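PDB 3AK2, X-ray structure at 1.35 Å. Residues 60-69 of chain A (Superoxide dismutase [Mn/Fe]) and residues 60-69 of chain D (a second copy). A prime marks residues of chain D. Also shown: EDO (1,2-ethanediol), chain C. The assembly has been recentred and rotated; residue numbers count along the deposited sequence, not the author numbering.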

ATOM      1  N   ILE A  60      19.796  10.594   7.965  1.00 14.36           N
ATOM      2  CA  ILE A  60      18.875   9.638   7.348  1.00 13.92           C
ATOM      3  C   ILE A  60      17.456  10.178   7.284  1.00 13.65           C
ATOM      4  O   ILE A  60      17.059  11.035   8.075  1.00 14.11           O
ATOM      5  CB  ILE A  60      18.855   8.237   8.048  1.00 14.06           C
ATOM      6  CG1 ILE A  60      18.319   8.327   9.482  1.00 14.34           C
ATOM      7  CG2 ILE A  60      20.226   7.562   7.975  1.00 14.14           C
ATOM      8  CD1 ILE A  60      17.951   6.973  10.090  1.00 14.96           C
ATOM      9  N   ASP A  61      16.706   9.660   6.318  1.00 13.14           N
ATOM     10  CA  ASP A  61      15.267   9.821   6.271  1.00 12.71           C
ATOM     11  C   ASP A  61      14.733   8.610   7.026  1.00 11.93           C
ATOM     12  O   ASP A  61      14.779   7.486   6.522  1.00 11.11           O
ATOM     13  CB  ASP A  61      14.802   9.830   4.808  1.00 13.32           C
ATOM     14  CG  ASP A  61      13.286   9.936   4.649  1.00 14.78           C
ATOM     15  OD1 ASP A  61      12.851  10.495   3.620  1.00 18.65           O
ATOM     16  OD2 ASP A  61      12.524   9.449   5.507  1.00 16.25           O
ATOM     17  N   VAL A  62      14.262   8.840   8.247  1.00 11.39           N
ATOM     18  CA  VAL A  62      13.830   7.764   9.140  1.00 11.40           C
ATOM     19  C   VAL A  62      12.718   6.919   8.505  1.00 10.55           C
ATOM     20  O   VAL A  62      12.781   5.689   8.515  1.00 10.19           O
ATOM     21  CB  VAL A  62      13.429   8.334  10.529  1.00 11.69           C
ATOM     22  CG1 VAL A  62      12.746   7.286  11.390  1.00 12.76           C
ATOM     23  CG2 VAL A  62      14.660   8.886  11.249  1.00 12.67           C
ATOM     24  N   ARG A  63      11.725   7.578   7.925  1.00  9.84           N
ATOM     25  CA  ARG A  63      10.626   6.874   7.269  1.00  9.51           C
ATOM     26  C   ARG A  63      11.131   5.967   6.145  1.00  9.40           C
ATOM     27  O   ARG A  63      10.734   4.804   6.040  1.00  9.41           O
ATOM     28  CB  ARG A  63       9.610   7.876   6.726  1.00  9.62           C
ATOM     29  CG  ARG A  63       8.532   7.251   5.854  1.00  9.45           C
ATOM     30  CD  ARG A  63       7.405   8.226   5.646  1.00  9.77           C
ATOM     31  NE  ARG A  63       7.825   9.363   4.831  1.00 10.96           N
ATOM     32  CZ  ARG A  63       7.277  10.573   4.889  1.00 12.66           C
ATOM     33  NH1 ARG A  63       7.720  11.535   4.093  1.00 13.24           N
ATOM     34  NH2 ARG A  63       6.297  10.830   5.750  1.00 13.65           N
ATOM     35  N   ALA A  64      12.015   6.502   5.311  1.00  9.31           N
ATOM     36  CA  ALA A  64      12.544   5.760   4.177  1.00  9.31           C
ATOM     37  C   ALA A  64      13.353   4.545   4.619  1.00  9.07           C
ATOM     38  O   ALA A  64      13.169   3.442   4.097  1.00  9.01           O
ATOM     39  CB  ALA A  64      13.390   6.670   3.305  1.00  9.47           C
ATOM     40  N   VAL A  65      14.241   4.734   5.591  1.00  9.39           N
ATOM     41  CA  VAL A  65      15.088   3.635   6.041  1.00  9.40           C
ATOM     42  C   VAL A  65      14.233   2.545   6.689  1.00  8.73           C
ATOM     43  O   VAL A  65      14.483   1.353   6.499  1.00  8.56           O
ATOM     44  CB  VAL A  65      16.217   4.108   6.987  1.00  9.39           C
ATOM     45  CG1 VAL A  65      17.003   2.921   7.529  1.00 10.84           C
ATOM     46  CG2 VAL A  65      17.166   5.044   6.245  1.00 10.96           C
ATOM     47  N   MET A  66      13.203   2.948   7.425  1.00  9.02           N
ATOM     48  CA  MET A  66      12.328   1.956   8.037  1.00  8.88           C
ATOM     49  C   MET A  66      11.458   1.216   7.024  1.00  8.54           C
ATOM     50  O   MET A  66      11.197   0.026   7.193  1.00  8.55           O
ATOM     51  CB  MET A  66      11.515   2.562   9.174  1.00  9.18           C
ATOM     52  CG  MET A  66      12.398   2.919  10.346  1.00  9.49           C
ATOM     53  SD  MET A  66      11.553   3.789  11.659  1.00  9.88           S
ATOM     54  CE  MET A  66      12.917   3.995  12.810  1.00 11.12           C
ATOM     55  N   ARG A  67      11.042   1.901   5.957  1.00  7.91           N
ATOM     56  CA  ARG A  67      10.369   1.222   4.851  1.00  8.04           C
ATOM     57  C   ARG A  67      11.283   0.178   4.204  1.00  7.81           C
ATOM     58  O   ARG A  67      10.831  -0.923   3.876  1.00  7.97           O
ATOM     59  CB  ARG A  67       9.880   2.228   3.811  1.00  8.46           C
ATOM     60  CG  ARG A  67       8.568   2.909   4.160  1.00  8.52           C
ATOM     61  CD  ARG A  67       8.317   4.091   3.243  1.00  9.49           C
ATOM     62  NE  ARG A  67       6.977   4.646   3.417  1.00  9.54           N
ATOM     63  CZ  ARG A  67       6.567   5.795   2.888  1.00  9.05           C
ATOM     64  NH1 ARG A  67       7.409   6.542   2.178  1.00  9.47           N
ATOM     65  NH2 ARG A  67       5.319   6.204   3.085  1.00  9.40           N
ATOM     66  N   ASP A  68      12.563   0.517   4.049  1.00  8.00           N
ATOM     67  CA  ASP A  68      13.554  -0.410   3.501  1.00  8.39           C
ATOM     68  C   ASP A  68      13.739  -1.600   4.438  1.00  8.04           C
ATOM     69  O   ASP A  68      13.781  -2.757   3.997  1.00  8.18           O
ATOM     70  CB  ASP A  68      14.913   0.267   3.313  1.00  8.29           C
ATOM     71  CG  ASP A  68      14.917   1.332   2.232  1.00  9.29           C
ATOM     72  OD1 ASP A  68      13.967   1.428   1.425  1.00 10.58           O
ATOM     73  OD2 ASP A  68      15.920   2.075   2.199  1.00 11.35           O
ATOM     74  N   PHE A  69      13.876  -1.315   5.733  1.00  8.01           N
ATOM     75  CA  PHE A  69      13.994  -2.380   6.720  1.00  7.99           C
ATOM     76  C   PHE A  69      12.763  -3.284   6.701  1.00  7.30           C
ATOM     77  O   PHE A  69      12.893  -4.503   6.666  1.00  8.25           O
ATOM     78  CB  PHE A  69      14.225  -1.838   8.135  1.00  8.25           C
ATOM     79  CG  PHE A  69      14.176  -2.910   9.185  1.00  9.18           C
ATOM     80  CD1 PHE A  69      13.041  -3.080   9.974  1.00 10.28           C
ATOM     81  CD2 PHE A  69      15.246  -3.788   9.348  1.00 10.48           C
ATOM     82  CE1 PHE A  69      12.988  -4.097  10.925  1.00 12.00           C
ATOM     83  CE2 PHE A  69      15.189  -4.807  10.297  1.00 12.02           C
ATOM     84  CZ  PHE A  69      14.059  -4.950  11.081  1.00 11.43           C
TER
HETATM   85  C1  EDO C 217      16.505   2.789  -3.375  1.00 29.76           C
HETATM   86  O1  EDO C 217      16.283   3.715  -4.449  1.00 28.79           O
HETATM   87  C2  EDO C 217      17.609   1.797  -3.726  1.00 30.16           C
HETATM   88  O2  EDO C 217      17.041   0.488  -3.863  1.00 30.80           O
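Chain D (60-69) IDVRAVMRDF

Chain D repeats the conformation of chain A: Ile60′ and Asp61′ are extended, and a helix begins at Val62′ and runs through Phe69′. The two helix axes approach to 10.0 Å, their N-to-C directions 117° apart, and the helices meet at Ala64 and Ala64′, whose CA atoms lie 5.6 Å apart. Ala64 CB and Ala64′ CB touch at 3.5 Å. Each helix is capped by its own aspartate: Ala64 N donates to Asp61 OD2 and Ala64′ N to Asp61′ OD1, both at 3.0 Å.

Flanking the alanines, two salt bridges join the chains, Arg63 NH1 to Asp68′ OD1 at 3.0 Å and Arg63′ NH2 to Asp68 OD1 at 2.9 Å. In both chains the terminal nitrogen farther from CD makes the bridge, although it is named NH1 in Arg63 and NH2 in Arg63′. An ethanediol sits beside chain D, accepting from Arg63′ NH1 through O2 (3.0 Å) and donating from O1 to Asp61′ OD1 (2.8 Å).

Asp61 OD1 lies 3.7 Å from Asp68′ OD2, a pairing of like charges bridged by water 2, which donates to both. Water 1 likewise donates to Asp61 OD1 and Asp68′ OD1 while accepting from Arg63 NE. Water 3 links Arg67 NH1 to Asp68′ OD1; water 5 correspondingly links Arg67′ NH1 to Asp68 OD1.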

ATOM      1  N   ILE D  60      20.764  10.814  -3.818  1.00 18.66           N
ATOM      2  CA  ILE D  60      19.554  10.491  -3.070  1.00 17.90           C
ATOM      3  C   ILE D  60      19.105   9.053  -3.286  1.00 16.78           C
ATOM      4  O   ILE D  60      19.543   8.381  -4.229  1.00 16.75           O
ATOM      5  CB  ILE D  60      18.369  11.494  -3.332  1.00 18.29           C
ATOM      6  CG1 ILE D  60      17.472  11.078  -4.517  1.00 19.43           C
ATOM      7  CG2 ILE D  60      18.862  12.934  -3.404  1.00 18.52           C
ATOM      8  CD1 ILE D  60      18.114  11.067  -5.875  1.00 21.21           C
ATOM      9  N   ASP D  61      18.246   8.596  -2.381  1.00 15.66           N
ATOM     10  CA  ASP D  61      17.496   7.370  -2.552  1.00 14.67           C
ATOM     11  C   ASP D  61      16.322   7.752  -3.441  1.00 13.51           C
ATOM     12  O   ASP D  61      15.375   8.403  -2.999  1.00 12.36           O
ATOM     13  CB  ASP D  61      17.033   6.849  -1.185  1.00 15.23           C
ATOM     14  CG  ASP D  61      16.127   5.621  -1.279  1.00 17.16           C
ATOM     15  OD1 ASP D  61      15.482   5.394  -2.322  1.00 18.90           O
ATOM     16  OD2 ASP D  61      16.038   4.882  -0.277  1.00 20.57           O
ATOM     17  N   VAL D  62      16.408   7.361  -4.705  1.00 12.90           N
ATOM     18  CA  VAL D  62      15.432   7.755  -5.713  1.00 12.80           C
ATOM     19  C   VAL D  62      14.019   7.285  -5.347  1.00 11.87           C
ATOM     20  O   VAL D  62      13.059   8.051  -5.438  1.00 11.78           O
ATOM     21  CB  VAL D  62      15.878   7.256  -7.113  1.00 13.40           C
ATOM     22  CG1 VAL D  62      14.780   7.410  -8.129  1.00 14.74           C
ATOM     23  CG2 VAL D  62      17.120   8.021  -7.567  1.00 14.35           C
ATOM     24  N   ARG D  63      13.905   6.036  -4.913  1.00 11.00           N
ATOM     25  CA  ARG D  63      12.620   5.492  -4.489  1.00 10.33           C
ATOM     26  C   ARG D  63      11.996   6.317  -3.357  1.00  9.95           C
ATOM     27  O   ARG D  63      10.809   6.665  -3.409  1.00  9.78           O
ATOM     28  CB  ARG D  63      12.767   4.032  -4.060  1.00 10.43           C
ATOM     29  CG  ARG D  63      11.510   3.451  -3.415  1.00  9.98           C
ATOM     30  CD  ARG D  63      11.608   1.959  -3.195  1.00 11.26           C
ATOM     31  NE  ARG D  63      12.601   1.642  -2.170  1.00 11.80           N
ATOM     32  CZ  ARG D  63      13.716   0.956  -2.377  1.00 13.15           C
ATOM     33  NH1 ARG D  63      14.009   0.489  -3.585  1.00 16.50           N
ATOM     34  NH2 ARG D  63      14.548   0.740  -1.369  1.00 14.49           N
ATOM     35  N   ALA D  64      12.800   6.626  -2.343  1.00  9.92           N
ATOM     36  CA  ALA D  64      12.315   7.364  -1.180  1.00  9.76           C
ATOM     37  C   ALA D  64      11.810   8.754  -1.552  1.00  9.55           C
ATOM     38  O   ALA D  64      10.728   9.177  -1.125  1.00  9.57           O
ATOM     39  CB  ALA D  64      13.407   7.474  -0.146  1.00  9.66           C
ATOM     40  N   VAL D  65      12.598   9.466  -2.352  1.00  9.71           N
ATOM     41  CA  VAL D  65      12.250  10.834  -2.704  1.00 10.29           C
ATOM     42  C   VAL D  65      11.026  10.865  -3.618  1.00  9.78           C
ATOM     43  O   VAL D  65      10.176  11.749  -3.500  1.00  9.79           O
ATOM     44  CB  VAL D  65      13.455  11.585  -3.319  1.00 10.25           C
ATOM     45  CG1 VAL D  65      13.048  12.975  -3.795  1.00 11.77           C
ATOM     46  CG2 VAL D  65      14.581  11.685  -2.291  1.00 11.79           C
ATOM     47  N   MET D  66      10.916   9.884  -4.505  1.00  9.96           N
ATOM     48  CA  MET D  66       9.753   9.822  -5.376  1.00  9.96           C
ATOM     49  C   MET D  66       8.484   9.447  -4.620  1.00  9.73           C
ATOM     50  O   MET D  66       7.410   9.948  -4.939  1.00  9.86           O
ATOM     51  CB  MET D  66      10.021   8.934  -6.588  1.00 10.28           C
ATOM     52  CG  MET D  66      10.956   9.622  -7.569  1.00 11.11           C
ATOM     53  SD  MET D  66      11.548   8.569  -8.893  1.00 11.56           S
ATOM     54  CE  MET D  66      12.621   9.720  -9.751  1.00 12.02           C
ATOM     55  N   ARG D  67       8.607   8.611  -3.589  1.00  9.30           N
ATOM     56  CA  ARG D  67       7.462   8.349  -2.710  1.00  9.31           C
ATOM     57  C   ARG D  67       6.999   9.634  -2.018  1.00  9.23           C
ATOM     58  O   ARG D  67       5.795   9.885  -1.919  1.00  8.96           O
ATOM     59  CB  ARG D  67       7.792   7.274  -1.681  1.00  9.37           C
ATOM     60  CG  ARG D  67       7.694   5.850  -2.209  1.00  9.36           C
ATOM     61  CD  ARG D  67       8.374   4.885  -1.255  1.00  9.62           C
ATOM     62  NE  ARG D  67       8.122   3.490  -1.607  1.00  9.22           N
ATOM     63  CZ  ARG D  67       8.718   2.457  -1.017  1.00  8.83           C
ATOM     64  NH1 ARG D  67       9.631   2.666  -0.072  1.00  9.48           N
ATOM     65  NH2 ARG D  67       8.417   1.218  -1.384  1.00  9.51           N
ATOM     66  N   ASP D  68       7.953  10.450  -1.566  1.00  9.35           N
ATOM     67  CA  ASP D  68       7.639  11.750  -0.964  1.00  9.73           C
ATOM     68  C   ASP D  68       6.959  12.682  -1.958  1.00  9.84           C
ATOM     69  O   ASP D  68       5.974  13.352  -1.625  1.00  9.50           O
ATOM     70  CB  ASP D  68       8.905  12.439  -0.455  1.00  9.93           C
ATOM     71  CG  ASP D  68       9.526  11.754   0.749  1.00 11.53           C
ATOM     72  OD1 ASP D  68       8.873  10.899   1.390  1.00 12.47           O
ATOM     73  OD2 ASP D  68      10.690  12.093   1.051  1.00 13.13           O
ATOM     74  N   PHE D  69       7.502  12.737  -3.171  1.00  9.47           N
ATOM     75  CA  PHE D  69       6.909  13.552  -4.218  1.00  9.78           C
ATOM     76  C   PHE D  69       5.485  13.089  -4.487  1.00  9.43           C
ATOM     77  O   PHE D  69       4.563  13.897  -4.519  1.00  9.46           O
ATOM     78  CB  PHE D  69       7.723  13.517  -5.515  1.00 10.17           C
ATOM     79  CG  PHE D  69       7.018  14.185  -6.658  1.00 11.72           C
ATOM     80  CD1 PHE D  69       6.392  13.431  -7.642  1.00 12.73           C
ATOM     81  CD2 PHE D  69       6.929  15.573  -6.716  1.00 12.17           C
ATOM     82  CE1 PHE D  69       5.702  14.049  -8.685  1.00 13.10           C
ATOM     83  CE2 PHE D  69       6.241  16.199  -7.756  1.00 13.00           C
ATOM     84  CZ  PHE D  69       5.633  15.431  -8.739  1.00 12.49           C
TER
HETATM   85  O   HOH W   1      10.308   9.380   3.235  1.00 13.29           O
HETATM   86  O   HOH W   2      10.907  12.914   3.788  1.00 23.91           O
HETATM   87  O   HOH W   3       6.837   9.064   1.232  1.00 11.72           O
HETATM   88  O   HOH W   4      10.123   7.546   1.267  1.00 12.66           O
HETATM   89  O   HOH W   5      11.326   0.734   0.926  1.00 10.89           O
HETATM   90  O   HOH W   6      13.372   3.748   0.065  1.00 15.52           O